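Local structure of putative phosphatase (DUF442) (Shewanella putrefaciens CN-32, 3GXH) at residues A114-L119 with A146-V151; A106-S111 with N135-I140; Q31-L36 with P57-L62. The protein is a putative phosphatase of the DUF442 family, probably acting as a cysteine-dependent hydrolase of the tyrosine or dual-specificity phosphatase type on substrates that remain unidentified. One frame throughout, in Å; residues are numbered along the deposited sequence. Where two conformers were deposited one is given.

Contact 1: A114-L119 with A146-V151; sequences AYLYQL and ALLTEV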
ATOM      1  N   ALA A 114       2.171  -4.530  -2.514  1.00 11.75           N
ATOM      2  CA  ALA A 114       2.830  -5.195  -1.395  1.00 12.61           C
ATOM      3  C   ALA A 114       3.247  -6.620  -1.776  1.00 11.04           C
ATOM      4  O   ALA A 114       4.360  -7.065  -1.437  1.00 11.74           O
ATOM      5  CB  ALA A 114       1.928  -5.233  -0.148  1.00 11.51           C
ATOM      6  N   TYR A 115       2.404  -7.348  -2.473  1.00 11.40           N
ATOM      7  CA  TYR A 115       2.753  -8.684  -2.945  1.00 11.56           C
ATOM      8  C   TYR A 115       4.005  -8.631  -3.816  1.00 11.09           C
ATOM      9  O   TYR A 115       4.941  -9.413  -3.617  1.00 11.86           O
ATOM     10  CB  TYR A 115       1.588  -9.264  -3.734  1.00 12.33           C
ATOM     11  CG  TYR A 115       1.965 -10.503  -4.485  1.00 14.13           C
ATOM     12  CD1 TYR A 115       2.210 -11.680  -3.798  1.00 15.51           C
ATOM     13  CD2 TYR A 115       2.156 -10.485  -5.872  1.00 15.48           C
ATOM     14  CE1 TYR A 115       2.599 -12.829  -4.466  1.00 16.29           C
ATOM     15  CE2 TYR A 115       2.537 -11.636  -6.560  1.00 18.87           C
ATOM     16  CZ  TYR A 115       2.758 -12.788  -5.857  1.00 14.96           C
ATOM     17  OH  TYR A 115       3.143 -13.947  -6.558  1.00 18.13           O
ATOM     18  N   LEU A 116       4.049  -7.682  -4.772  1.00 10.99           N
ATOM     19  CA  LEU A 116       5.185  -7.633  -5.648  1.00 10.92           C
ATOM     20  C   LEU A 116       6.459  -7.281  -4.894  1.00 12.45           C
ATOM     21  O   LEU A 116       7.553  -7.795  -5.230  1.00 12.17           O
ATOM     22  CB  LEU A 116       4.944  -6.644  -6.786  1.00 11.70           C
ATOM     23  CG  LEU A 116       3.930  -7.171  -7.809  1.00 11.86           C
ATOM     24  CD1 LEU A 116       3.619  -6.066  -8.818  1.00 12.64           C
ATOM     25  CD2 LEU A 116       4.388  -8.453  -8.546  1.00 12.75           C
ATOM     26  N   TYR A 117       6.356  -6.429  -3.885  1.00 12.56           N
ATOM     27  CA  TYR A 117       7.495  -6.047  -3.092  1.00 12.61           C
ATOM     28  C   TYR A 117       8.027  -7.228  -2.321  1.00 12.87           C
ATOM     29  O   TYR A 117       9.243  -7.487  -2.304  1.00 12.25           O
ATOM     30  CB  TYR A 117       7.126  -4.898  -2.139  1.00 14.13           C
ATOM     31  CG  TYR A 117       8.161  -4.629  -1.089  1.00 15.99           C
ATOM     32  CD1 TYR A 117       9.306  -3.919  -1.408  1.00 15.07           C
ATOM     33  CD2 TYR A 117       8.014  -5.126   0.229  1.00 17.30           C
ATOM     34  CE1 TYR A 117      10.280  -3.670  -0.432  1.00 16.19           C
ATOM     35  CE2 TYR A 117       9.001  -4.890   1.196  1.00 17.77           C
ATOM     36  CZ  TYR A 117      10.095  -4.154   0.843  1.00 18.36           C
ATOM     37  OH  TYR A 117      11.069  -3.954   1.814  1.00 24.18           O
ATOM     38  N   GLN A 118       7.150  -7.934  -1.645  1.00 11.85           N
ATOM     39  CA  GLN A 118       7.596  -9.088  -0.873  1.00 13.67           C
ATOM     40  C   GLN A 118       8.208 -10.145  -1.787  1.00 13.06           C
ATOM     41  O   GLN A 118       9.213 -10.790  -1.441  1.00 13.10           O
ATOM     42  CB  GLN A 118       6.478  -9.653  -0.036  1.00 14.26           C
ATOM     43  CG  GLN A 118       6.008  -8.649   1.022  1.00 19.14           C
ATOM     44  CD  GLN A 118       4.930  -9.163   1.953  1.00 20.64           C
ATOM     45  OE1 GLN A 118       4.064  -9.975   1.577  1.00 24.24           O
ATOM     46  NE2 GLN A 118       4.963  -8.655   3.204  1.00 23.03           N
ATOM     47  N   LEU A 119       7.587 -10.327  -2.950  1.00 12.88           N
ATOM     48  CA  LEU A 119       8.090 -11.297  -3.927  1.00 14.04           C
ATOM     49  C   LEU A 119       9.500 -10.923  -4.363  1.00 14.24           C
ATOM     50  O   LEU A 119      10.419 -11.763  -4.341  1.00 17.14           O
ATOM     51  CB  LEU A 119       7.104 -11.375  -5.097  1.00 15.05           C
ATOM     52  CG  LEU A 119       7.433 -12.413  -6.147  1.00 18.19           C
ATOM     53  CD1 LEU A 119       7.340 -13.817  -5.527  1.00 22.48           C
ATOM     54  CD2 LEU A 119       6.459 -12.260  -7.314  1.00 19.10           C
ATOM     55  N   ALA A 146      -1.414  -8.799 -16.121  1.00 11.20           N
ATOM     56  CA  ALA A 146      -0.231  -8.633 -16.957  1.00 13.04           C
ATOM     57  C   ALA A 146       0.897  -7.934 -16.216  1.00 13.05           C
ATOM     58  O   ALA A 146       2.072  -8.304 -16.327  1.00 11.72           O
ATOM     59  CB  ALA A 146      -0.569  -7.831 -18.259  1.00 15.62           C
ATOM     60  N   LEU A 147       0.548  -6.933 -15.440  1.00 12.52           N
ATOM     61  CA  LEU A 147       1.502  -6.189 -14.603  1.00 12.72           C
ATOM     62  C   LEU A 147       2.169  -7.151 -13.633  1.00 12.32           C
ATOM     63  O   LEU A 147       3.416  -7.199 -13.514  1.00 13.30           O
ATOM     64  CB  LEU A 147       0.834  -5.061 -13.828  1.00 14.22           C
ATOM     65  CG  LEU A 147       1.741  -4.269 -12.881  1.00 14.76           C
ATOM     66  CD1 LEU A 147       2.727  -3.438 -13.679  1.00 20.73           C
ATOM     67  CD2 LEU A 147       0.908  -3.423 -11.919  1.00 17.40           C
ATOM     68  N   LEU A 148       1.360  -7.908 -12.912  1.00 11.59           N
ATOM     69  CA  LEU A 148       1.893  -8.830 -11.930  1.00 12.46           C
ATOM     70  C   LEU A 148       2.815  -9.885 -12.546  1.00 12.89           C
ATOM     71  O   LEU A 148       3.887 -10.178 -12.005  1.00 13.75           O
ATOM     72  CB  LEU A 148       0.801  -9.487 -11.120  1.00 13.65           C
ATOM     73  CG  LEU A 148       0.310  -8.674  -9.878  1.00 17.68           C
ATOM     74  CD1 LEU A 148      -0.081  -7.233 -10.242  1.00 22.98           C
ATOM     75  CD2 LEU A 148      -0.827  -9.447  -9.216  1.00 26.30           C
ATOM     76  N   THR A 149       2.433 -10.413 -13.694  1.00 12.05           N
ATOM     77  CA  THR A 149       3.227 -11.443 -14.388  1.00 11.72           C
ATOM     78  C   THR A 149       4.542 -10.830 -14.838  1.00 12.06           C
ATOM     79  O   THR A 149       5.611 -11.428 -14.657  1.00 13.84           O
ATOM     80  CB  THR A 149       2.445 -12.007 -15.589  1.00 12.02           C
ATOM     81  OG1 THR A 149       1.267 -12.699 -15.138  1.00 14.09           O
ATOM     82  CG2 THR A 149       3.337 -12.954 -16.458  1.00 13.98           C
ATOM     83  N   GLU A 150       4.493  -9.645 -15.409  1.00 12.09           N
ATOM     84  CA  GLU A 150       5.681  -8.980 -15.976  1.00 14.51           C
ATOM     85  C   GLU A 150       6.670  -8.666 -14.867  1.00 15.88           C
ATOM     86  O   GLU A 150       7.873  -8.896 -15.017  1.00 17.26           O
ATOM     87  CB  GLU A 150       5.295  -7.674 -16.701  1.00 16.32           C
ATOM     88  CG  GLU A 150       6.505  -6.906 -17.328  1.00 21.96           C
ATOM     89  CD  GLU A 150       6.104  -5.796 -18.341  1.00 32.73           C
ATOM     90  OE1 GLU A 150       4.899  -5.670 -18.697  1.00 37.04           O
ATOM     91  OE2 GLU A 150       7.013  -5.046 -18.791  1.00 39.93           O
ATOM     92  N   VAL A 151       6.175  -8.154 -13.749  1.00 14.46           N
ATOM     93  CA  VAL A 151       7.081  -7.739 -12.684  1.00 14.09           C
ATOM     94  C   VAL A 151       7.632  -8.960 -11.990  1.00 14.50           C
ATOM     95  O   VAL A 151       8.839  -8.944 -11.621  1.00 16.59           O
ATOM     96  CB  VAL A 151       6.403  -6.842 -11.651  1.00 13.11           C
ATOM     97  CG1 VAL A 151       7.306  -6.661 -10.386  1.00 14.74           C
ATOM     98  CG2 VAL A 151       6.088  -5.517 -12.228  1.00 14.41           C
TER
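L116 reaches out from helix 108-120 and overlaps V151 of helix 142-154, with the flank of L148 closing in beside it. Both methyls of the leucine fork are engaged. CD2 lies 3.9 Å from V151 CG1, while CD1 is 4.0 Å from V151 CB, so the fork straddles the branched end of the valine instead of meeting it with one methyl alone. The two side chains cross obliquely. L116 is set for this by its first torsion, which places CG opposite the carbonyl carbon (chi1 -72°) and sends the fork out across the gap; on the other side V151 turns CG1 opposite its own backbone N and so presents it to the leucine.

L148 supplies the second wall. Its CD1 stands 4.1 Å from L116 CD1, and its main chain takes part as well, because L116 CD2 rests 3.9 Å from L148 O. That oxygen accepts a hydrogen bond from the hydroxyl of S152, so its polar demand is met although a methyl group packs against it. The backbones are closest at this level, with L116 CA and L148 CA 7.2 Å apart.

Neighbouring side chains carry the packing outward. L148 also touches M131, and L116 and L119 both meet S152. Helix 82-94 is met by Y117, at F88 and M92, and by L147, at V82.

Here, then, is helix packing in its plainest form. No hydrogen bond spans the two segments, and all three touching residues are buried. The union of helix 142-154 with the helix that follows the phosphate-binding loop therefore rests at this point on aliphatic shape and burial, without the directional demands of polar groups.

Contact 2: A106-S111 with N135-I140; sequences ANYRAS and NDELAI. With SO4 (sulfate ion), chain D.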
ATOM      1  N   ALA A 106      -9.411   1.096  -1.334  1.00 10.50           N
ATOM      2  CA  ALA A 106      -9.905  -0.177  -0.853  1.00 10.49           C
ATOM      3  C   ALA A 106      -8.917  -1.354  -0.820  1.00 10.66           C
ATOM      4  O   ALA A 106      -9.306  -2.509  -0.735  1.00 11.16           O
ATOM      5  CB  ALA A 106     -11.205  -0.558  -1.628  1.00 12.34           C
ATOM      6  N   ASN A 107      -7.648  -1.007  -0.886  1.00  9.87           N
ATOM      7  CA  ASN A 107      -6.539  -1.927  -0.774  1.00 10.44           C
ATOM      8  C   ASN A 107      -6.384  -2.879  -1.953  1.00 11.63           C
ATOM      9  O   ASN A 107      -5.723  -3.898  -1.795  1.00 12.33           O
ATOM     10  CB  ASN A 107      -6.540  -2.690   0.566  1.00 11.64           C
ATOM     11  CG  ASN A 107      -5.108  -3.140   1.015  1.00 11.72           C
ATOM     12  OD1 ASN A 107      -4.109  -2.783   0.411  1.00 13.74           O
ATOM     13  ND2 ASN A 107      -5.056  -3.871   2.095  1.00 14.62           N
ATOM     14  N   TYR A 108      -6.876  -2.527  -3.145  1.00 10.25           N
ATOM     15  CA  TYR A 108      -6.584  -3.369  -4.325  1.00 10.68           C
ATOM     16  C   TYR A 108      -5.186  -3.026  -4.837  1.00 11.09           C
ATOM     17  O   TYR A 108      -4.267  -3.860  -4.830  1.00 11.18           O
ATOM     18  CB  TYR A 108      -7.590  -3.164  -5.428  1.00 10.35           C
ATOM     19  CG  TYR A 108      -8.871  -3.920  -5.238  1.00 10.75           C
ATOM     20  CD1 TYR A 108      -9.770  -3.584  -4.253  1.00 12.09           C
ATOM     21  CD2 TYR A 108      -9.219  -4.918  -6.113  1.00 11.68           C
ATOM     22  CE1 TYR A 108     -11.010  -4.240  -4.159  1.00 12.38           C
ATOM     23  CE2 TYR A 108     -10.455  -5.608  -6.010  1.00 11.53           C
ATOM     24  CZ  TYR A 108     -11.328  -5.241  -5.015  1.00 13.68           C
ATOM     25  OH  TYR A 108     -12.575  -5.878  -4.901  1.00 14.46           O
ATOM     26  N   ARG A 109      -4.951  -1.787  -5.235  1.00 11.74           N
ATOM     27  CA  ARG A 109      -3.619  -1.372  -5.704  1.00 10.89           C
ATOM     28  C   ARG A 109      -2.564  -1.715  -4.649  1.00 10.45           C
ATOM     29  O   ARG A 109      -1.489  -2.297  -4.988  1.00 10.56           O
ATOM     30  CB  ARG A 109      -3.541   0.137  -5.956  1.00 11.83           C
ATOM     31  CG  ARG A 109      -4.284   0.628  -7.171  1.00 11.59           C
ATOM     32  CD  ARG A 109      -4.543   2.127  -6.884  1.00 15.44           C
ATOM     33  NE  ARG A 109      -5.106   2.940  -7.945  1.00 16.15           N
ATOM     34  CZ  ARG A 109      -6.397   3.101  -8.171  1.00 15.01           C
ATOM     35  NH1 ARG A 109      -7.328   2.347  -7.581  1.00 20.34           N
ATOM     36  NH2 ARG A 109      -6.783   3.964  -9.083  1.00 17.51           N
ATOM     37  N   ALA A 110      -2.776  -1.344  -3.386  1.00 10.42           N
ATOM     38  CA  ALA A 110      -1.767  -1.483  -2.353  1.00 11.28           C
ATOM     39  C   ALA A 110      -1.430  -2.919  -2.011  1.00 10.49           C
ATOM     40  O   ALA A 110      -0.256  -3.253  -1.836  1.00 11.03           O
ATOM     41  CB  ALA A 110      -2.148  -0.644  -1.078  1.00 11.80           C
ATOM     42  N   SER A 111      -2.409  -3.793  -1.922  1.00 10.77           N
ATOM     43  CA  SER A 111      -2.100  -5.208  -1.625  1.00 10.16           C
ATOM     44  C   SER A 111      -1.350  -5.868  -2.805  1.00 10.62           C
ATOM     45  O   SER A 111      -0.465  -6.699  -2.561  1.00 10.72           O
ATOM     46  CB  SER A 111      -3.346  -5.996  -1.243  1.00 11.21           C
ATOM     47  OG  SER A 111      -4.270  -6.126  -2.325  1.00 11.17           O
ATOM     48  N   ASN A 135     -10.536 -10.277  -3.325  1.00 22.64           N
ATOM     49  CA  ASN A 135     -11.663 -11.172  -3.272  1.00 29.80           C
ATOM     50  C   ASN A 135     -11.725 -12.032  -4.506  1.00 27.55           C
ATOM     51  O   ASN A 135     -12.795 -12.178  -5.103  1.00 29.60           O
ATOM     52  CB  ASN A 135     -12.946 -10.347  -3.111  1.00 30.15           C
ATOM     53  CG  ASN A 135     -14.025 -11.120  -2.448  1.00 41.69           C
ATOM     54  OD1 ASN A 135     -15.078 -11.364  -3.037  1.00 49.14           O
ATOM     55  ND2 ASN A 135     -13.764 -11.558  -1.221  1.00 52.29           N
ATOM     56  N   ASP A 136     -10.577 -12.583  -4.895  1.00 23.50           N
ATOM     57  CA  ASP A 136     -10.427 -13.417  -6.080  1.00 26.64           C
ATOM     58  C   ASP A 136     -10.822 -12.803  -7.462  1.00 26.95           C
ATOM     59  O   ASP A 136     -11.170 -13.535  -8.386  1.00 27.53           O
ATOM     60  CB  ASP A 136     -11.169 -14.750  -5.880  1.00 27.63           C
ATOM     61  N   GLU A 137     -10.728 -11.480  -7.613  1.00 24.30           N
ATOM     62  CA  GLU A 137     -11.159 -10.790  -8.845  1.00 20.94           C
ATOM     63  C   GLU A 137      -9.999 -10.476  -9.787  1.00 17.38           C
ATOM     64  O   GLU A 137     -10.171  -9.825 -10.807  1.00 19.03           O
ATOM     65  CB  GLU A 137     -11.842  -9.460  -8.479  1.00 17.63           C
ATOM     66  CG  GLU A 137     -13.179  -9.648  -7.757  1.00 15.66           C
ATOM     67  CD  GLU A 137     -13.601  -8.451  -6.937  1.00 13.15           C
ATOM     68  OE1 GLU A 137     -13.002  -7.371  -7.059  1.00 16.58           O
ATOM     69  OE2 GLU A 137     -14.576  -8.612  -6.167  1.00 19.15           O
ATOM     70  N   LEU A 138      -8.789 -10.931  -9.469  1.00 18.85           N
ATOM     71  CA  LEU A 138      -7.686 -10.583 -10.332  1.00 18.53           C
ATOM     72  C   LEU A 138      -7.929 -10.975 -11.807  1.00 18.59           C
ATOM     73  O   LEU A 138      -7.543 -10.247 -12.691  1.00 18.78           O
ATOM     74  CB  LEU A 138      -6.366 -11.192  -9.832  1.00 19.44           C
ATOM     75  CG  LEU A 138      -5.135 -10.928 -10.682  1.00 15.03           C
ATOM     76  CD1 LEU A 138      -4.902  -9.466 -10.939  1.00 16.32           C
ATOM     77  CD2 LEU A 138      -3.831 -11.547 -10.026  1.00 15.71           C
ATOM     78  N   ALA A 139      -8.561 -12.120 -12.055  0.50 17.91           N
ATOM     79  CA  ALA A 139      -8.883 -12.547 -13.429  0.50 20.54           C
ATOM     80  C   ALA A 139      -9.755 -11.535 -14.200  0.50 20.14           C
ATOM     81  O   ALA A 139      -9.660 -11.411 -15.429  0.50 21.26           O
ATOM     82  CB  ALA A 139      -9.564 -13.915 -13.410  0.50 21.95           C
ATOM     83  N   ILE A 140     -10.579 -10.801 -13.464  0.50 19.81           N
ATOM     84  CA  ILE A 140     -11.432  -9.772 -14.050  0.50 18.52           C
ATOM     85  C   ILE A 140     -10.631  -8.651 -14.735  0.50 17.75           C
ATOM     86  O   ILE A 140     -11.155  -7.972 -15.619  0.50 17.16           O
ATOM     87  CB  ILE A 140     -12.360  -9.179 -12.945  0.50 18.90           C
ATOM     88  CG1 ILE A 140     -13.230 -10.293 -12.380  0.50 16.21           C
ATOM     89  CG2 ILE A 140     -13.263  -8.047 -13.455  0.50 14.96           C
ATOM     90  CD1 ILE A 140     -14.194  -9.815 -11.264  0.50 20.42           C
TER
HETATM   91  S   SO4 D   5      -8.405   0.561  -4.872  1.00 13.10           S
HETATM   92  O1  SO4 D   5      -8.673  -0.389  -3.836  1.00 13.99           O
HETATM   93  O2  SO4 D   5      -9.469   0.571  -5.875  1.00 15.00           O
HETATM   94  O3  SO4 D   5      -8.300   1.897  -4.299  1.00 13.63           O
HETATM   95  O4  SO4 D   5      -7.088   0.259  -5.466  1.00 14.40           O
HETATM   96  O   HOH W   1     -15.635  -6.808  -4.729  1.00 25.14           O
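Y108, a residue of the sulfate-binding loop, meets E137 through its hydroxyl, on the side of the ring turned away from the anion. The loop is consistent with the P-loop (CX5R) of cysteine-dependent phosphatases, though with one residue fewer between the cysteine and the arginine, R109 (CX4R). It is the tightly held side of the site, wrapping a sulfate ion that probably came from the crystallisation liquor and is consistent with the place of a substrate phosphate. Y108 N donates to sulfate O1 at 2.9 Å and nearly straight (164°). Sulfate O4 is gripped twice by a single residue, by R109 N at 3.0 Å and by R109 NH1, also at 3.0 Å. A106 N points to O3 over a longer 3.3 Å, and L105 N adds another bond. R109 lays its guanidinium edge toward the anion, its chain extended from CG to NE, and is steadied from behind by a bond from NE to V75 O.

The contact between the segments is sparser and lies at the surface: one short hydrogen bond and a bridging water. Y108 OH donates to E137 OE1 over 2.7 Å, arriving on the syn side but 33° out of the carboxylate plane. The acceptor sits at the edge of the ring, near its plane, and the ring and carboxylate planes are 27° apart. The water donates both to E137 OE2 and to Y108 OH, the latter at 3.2 Å. The phenol leans on W134, whose NE1 also bonds Y108 O.

A tyrosine of the sulfate-binding loop is thus tied by its hydroxyl to the loop before helix 142-154, while its backbone N serves the anion. At the start of helix 108-120, S111 OG donates to N107 O at 2.7 Å, nearly along the C=O axis.

Contact 3: Q31-L36 with P57-L62; sequences QQFSLL and PDEGKL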
ATOM      1  N   GLN A  31      -8.744  11.338  11.256  1.00 10.52           N
ATOM      2  CA  GLN A  31      -8.434  10.879  12.609  1.00 11.00           C
ATOM      3  C   GLN A  31      -7.637   9.597  12.615  1.00 11.03           C
ATOM      4  O   GLN A  31      -6.799   9.381  13.498  1.00 11.63           O
ATOM      5  CB  GLN A  31      -9.719  10.807  13.438  1.00 13.49           C
ATOM      6  CG  GLN A  31     -10.791  10.086  12.879  1.00 17.12           C
ATOM      7  CD  GLN A  31     -11.734  10.881  11.864  1.00 17.96           C
ATOM      8  OE1 GLN A  31     -11.418  12.000  11.233  1.00 17.34           O
ATOM      9  NE2 GLN A  31     -12.913  10.245  11.633  1.00 17.58           N
ATOM     10  N   GLN A  32      -7.863   8.749  11.637  1.00  9.96           N
ATOM     11  CA  GLN A  32      -7.135   7.474  11.526  1.00  8.74           C
ATOM     12  C   GLN A  32      -5.638   7.695  11.238  1.00 10.41           C
ATOM     13  O   GLN A  32      -4.814   6.855  11.604  1.00 10.91           O
ATOM     14  CB  GLN A  32      -7.779   6.512  10.521  1.00 10.82           C
ATOM     15  CG  GLN A  32      -9.099   5.994  11.045  1.00 10.68           C
ATOM     16  CD  GLN A  32      -9.914   5.298  10.024  1.00 10.18           C
ATOM     17  OE1 GLN A  32      -9.775   5.566   8.831  1.00 10.96           O
ATOM     18  NE2 GLN A  32     -10.820   4.400  10.497  1.00 10.64           N
ATOM     19  N   PHE A  33      -5.253   8.818  10.621  1.00 10.26           N
ATOM     20  CA  PHE A  33      -3.828   9.058  10.466  1.00  9.85           C
ATOM     21  C   PHE A  33      -3.161   9.245  11.821  1.00 10.65           C
ATOM     22  O   PHE A  33      -2.009   8.842  12.004  1.00 11.01           O
ATOM     23  CB  PHE A  33      -3.573  10.261   9.569  1.00 10.86           C
ATOM     24  CG  PHE A  33      -3.827   9.990   8.131  1.00 10.63           C
ATOM     25  CD1 PHE A  33      -3.085   9.038   7.454  1.00  9.98           C
ATOM     26  CD2 PHE A  33      -4.786  10.677   7.392  1.00 12.44           C
ATOM     27  CE1 PHE A  33      -3.306   8.737   6.092  1.00 12.87           C
ATOM     28  CE2 PHE A  33      -5.011  10.339   6.038  1.00 11.81           C
ATOM     29  CZ  PHE A  33      -4.272   9.380   5.418  1.00 12.78           C
ATOM     30  N   SER A  34      -3.845   9.881  12.760  1.00 10.51           N
ATOM     31  CA  SER A  34      -3.305   9.965  14.128  1.00 11.53           C
ATOM     32  C   SER A  34      -3.159   8.593  14.780  1.00 11.03           C
ATOM     33  O   SER A  34      -2.184   8.329  15.500  1.00 12.59           O
ATOM     34  CB  SER A  34      -4.163  10.903  14.975  1.00 15.11           C
ATOM     35  OG  SER A  34      -3.935  12.249  14.542  1.00 20.03           O
ATOM     36  N   LEU A  35      -4.119   7.709  14.533  1.00 11.26           N
ATOM     37  CA  LEU A  35      -4.043   6.347  15.090  1.00 10.63           C
ATOM     38  C   LEU A  35      -2.823   5.617  14.495  1.00 11.21           C
ATOM     39  O   LEU A  35      -2.100   4.903  15.181  1.00 10.67           O
ATOM     40  CB  LEU A  35      -5.316   5.541  14.779  1.00 10.94           C
ATOM     41  CG  LEU A  35      -6.621   6.120  15.346  1.00 10.84           C
ATOM     42  CD1 LEU A  35      -7.748   5.203  14.904  1.00 12.22           C
ATOM     43  CD2 LEU A  35      -6.538   6.184  16.869  1.00 13.60           C
ATOM     44  N   LEU A  36      -2.594   5.806  13.200  1.00  9.68           N
ATOM     45  CA  LEU A  36      -1.416   5.237  12.540  1.00 10.69           C
ATOM     46  C   LEU A  36      -0.128   5.715  13.192  1.00 11.04           C
ATOM     47  O   LEU A  36       0.775   4.896  13.480  1.00 11.15           O
ATOM     48  CB  LEU A  36      -1.413   5.566  11.041  1.00  9.85           C
ATOM     49  CG  LEU A  36      -2.470   4.733  10.294  1.00 10.91           C
ATOM     50  CD1 LEU A  36      -2.864   5.441   8.966  1.00 11.28           C
ATOM     51  CD2 LEU A  36      -1.964   3.255  10.035  1.00 10.88           C
ATOM     52  N   PRO A  57      -8.535  16.248  -0.042  1.00 10.53           N
ATOM     53  CA  PRO A  57      -8.050  17.385  -0.860  1.00 12.05           C
ATOM     54  C   PRO A  57      -6.502  17.554  -0.737  1.00 12.58           C
ATOM     55  O   PRO A  57      -5.874  18.000  -1.693  1.00 13.22           O
ATOM     56  CB  PRO A  57      -8.765  18.571  -0.284  1.00 14.25           C
ATOM     57  CG  PRO A  57     -10.037  18.002   0.262  1.00 20.50           C
ATOM     58  CD  PRO A  57      -9.673  16.628   0.791  1.00 13.10           C
ATOM     59  N   ASP A  58      -5.935  17.208   0.409  1.00 10.84           N
ATOM     60  CA  ASP A  58      -4.473  17.298   0.625  1.00  9.03           C
ATOM     61  C   ASP A  58      -4.076  16.268   1.669  1.00  9.63           C
ATOM     62  O   ASP A  58      -3.904  16.580   2.849  1.00 10.56           O
ATOM     63  CB  ASP A  58      -4.119  18.689   1.055  1.00  9.52           C
ATOM     64  CG  ASP A  58      -2.610  18.958   1.075  1.00 14.73           C
ATOM     65  OD1 ASP A  58      -1.845  17.980   0.922  1.00 12.95           O
ATOM     66  OD2 ASP A  58      -2.224  20.116   1.250  1.00 16.33           O
ATOM     67  N   GLU A  59      -3.943  15.031   1.203  1.00 10.62           N
ATOM     68  CA  GLU A  59      -3.589  13.955   2.094  1.00  9.33           C
ATOM     69  C   GLU A  59      -2.247  14.221   2.763  1.00 10.97           C
ATOM     70  O   GLU A  59      -2.058  13.919   3.957  1.00 11.09           O
ATOM     71  CB  GLU A  59      -3.607  12.599   1.408  1.00  9.43           C
ATOM     72  CG  GLU A  59      -3.202  11.490   2.408  1.00 11.48           C
ATOM     73  CD  GLU A  59      -3.428  10.100   1.933  1.00 12.33           C
ATOM     74  OE1 GLU A  59      -4.519   9.775   1.425  1.00 12.07           O
ATOM     75  OE2 GLU A  59      -2.473   9.297   2.126  1.00 12.05           O
ATOM     76  N   GLY A  60      -1.296  14.738   1.994  1.00  9.67           N
ATOM     77  CA  GLY A  60       0.030  14.963   2.571  1.00 10.38           C
ATOM     78  C   GLY A  60       0.047  15.895   3.761  1.00  9.34           C
ATOM     79  O   GLY A  60       0.847  15.734   4.690  1.00 11.30           O
ATOM     80  N   LYS A  61      -0.825  16.909   3.739  1.00 10.27           N
ATOM     81  CA  LYS A  61      -1.001  17.767   4.859  1.00 11.29           C
ATOM     82  C   LYS A  61      -1.433  16.972   6.085  1.00 10.68           C
ATOM     83  O   LYS A  61      -0.900  17.119   7.183  1.00 11.87           O
ATOM     84  CB  LYS A  61      -2.005  18.879   4.544  1.00 14.16           C
ATOM     85  CG  LYS A  61      -2.250  19.834   5.688  1.00 17.05           C
ATOM     86  CD  LYS A  61      -3.255  20.944   5.287  1.00 22.02           C
ATOM     87  CE  LYS A  61      -3.484  21.951   6.433  1.00 34.47           C
ATOM     88  NZ  LYS A  61      -4.467  21.491   7.451  1.00 47.93           N
ATOM     89  N   LEU A  62      -2.420  16.101   5.899  1.00 10.26           N
ATOM     90  CA  LEU A  62      -2.900  15.297   7.015  1.00 11.10           C
ATOM     91  C   LEU A  62      -1.810  14.369   7.556  1.00 10.38           C
ATOM     92  O   LEU A  62      -1.664  14.193   8.777  1.00 12.03           O
ATOM     93  CB  LEU A  62      -4.121  14.473   6.627  1.00 10.92           C
ATOM     94  CG  LEU A  62      -5.296  15.229   5.993  1.00 12.27           C
ATOM     95  CD1 LEU A  62      -6.493  14.247   5.707  1.00 13.24           C
ATOM     96  CD2 LEU A  62      -5.702  16.387   6.835  1.00 13.22           C
TER
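The backbones of helices 30-38 and 59-65 come nearest at F33 and L62, whose CA atoms are 7.2 Å apart. Each helix belongs to a beta-alpha-beta crossover of the central sheet: the first links strands 22-25 and 43-46, the second links strands 43-46 and 69-72. D58 is the N-cap of helix 59-65. Its OD1 accepts from K61 N at 3.2 Å, the N-H standing well above the carboxylate plane.

F33 carries the contact. With CG opposite the carbonyl carbon (chi1 -74°), its ring meets two residues one turn apart on the partner helix, E59 and L62, both obliquely. L62 brings CB to 3.9 Å from F33 CD2, and its CD1 lies 4.2 Å from F33 CE2; the two side chains cross at about a right angle. At the far end of the ring, F33 CZ approaches E59 CD at 3.7 Å, with ring and carboxylate planes 50° apart. E59 gets there by a long, straight reach: CG is opposite the backbone N (chi1 179°), and the chain stays extended beyond it, passing the tip of the phenyl group.

The polar end of E59 has its main partner elsewhere. OE2 is hydrogen-bonded to NE2 of H103, at the end of strand 100-103, directly before the sulfate-binding loop, and the side chain also touches V44 and N46 on strand 43-46. P28 packs against F33, and H56 against L62.

A buried carboxylate is therefore bordered by an aromatic ring yet bonded to a histidine on the strand that leads into the sulfate-binding loop. No hydrogen bond joins the two segments: F33 borders the E59 carboxylate by van der Waals contact and probably limits its movement, while H103 gives OE2 its polar partner.

Overall arrangement
Contacts 1 and 3 are buried helix-helix packing, whereas contact 2 lies at the surface beside the sulfate site. The side chains of contact 1 are all aliphatic; contact 3 adds an aromatic ring and a carboxylate whose polar partner belongs to the sheet; contact 2 depends on hydrogen bonds and water. Contacts 1 and 2 share helix 108-120 and alternate along the chain, with centres about 12 Å apart, and they touch where L148 CD2 meets L138 CD2 at 3.8 Å. Contact 3 closes earlier in the sequence, and its centre is about 28 Å from that of contact 1, on the opposite side of the molecule's centre. Through H103 it still meets the strand leading into the loop of contact 2.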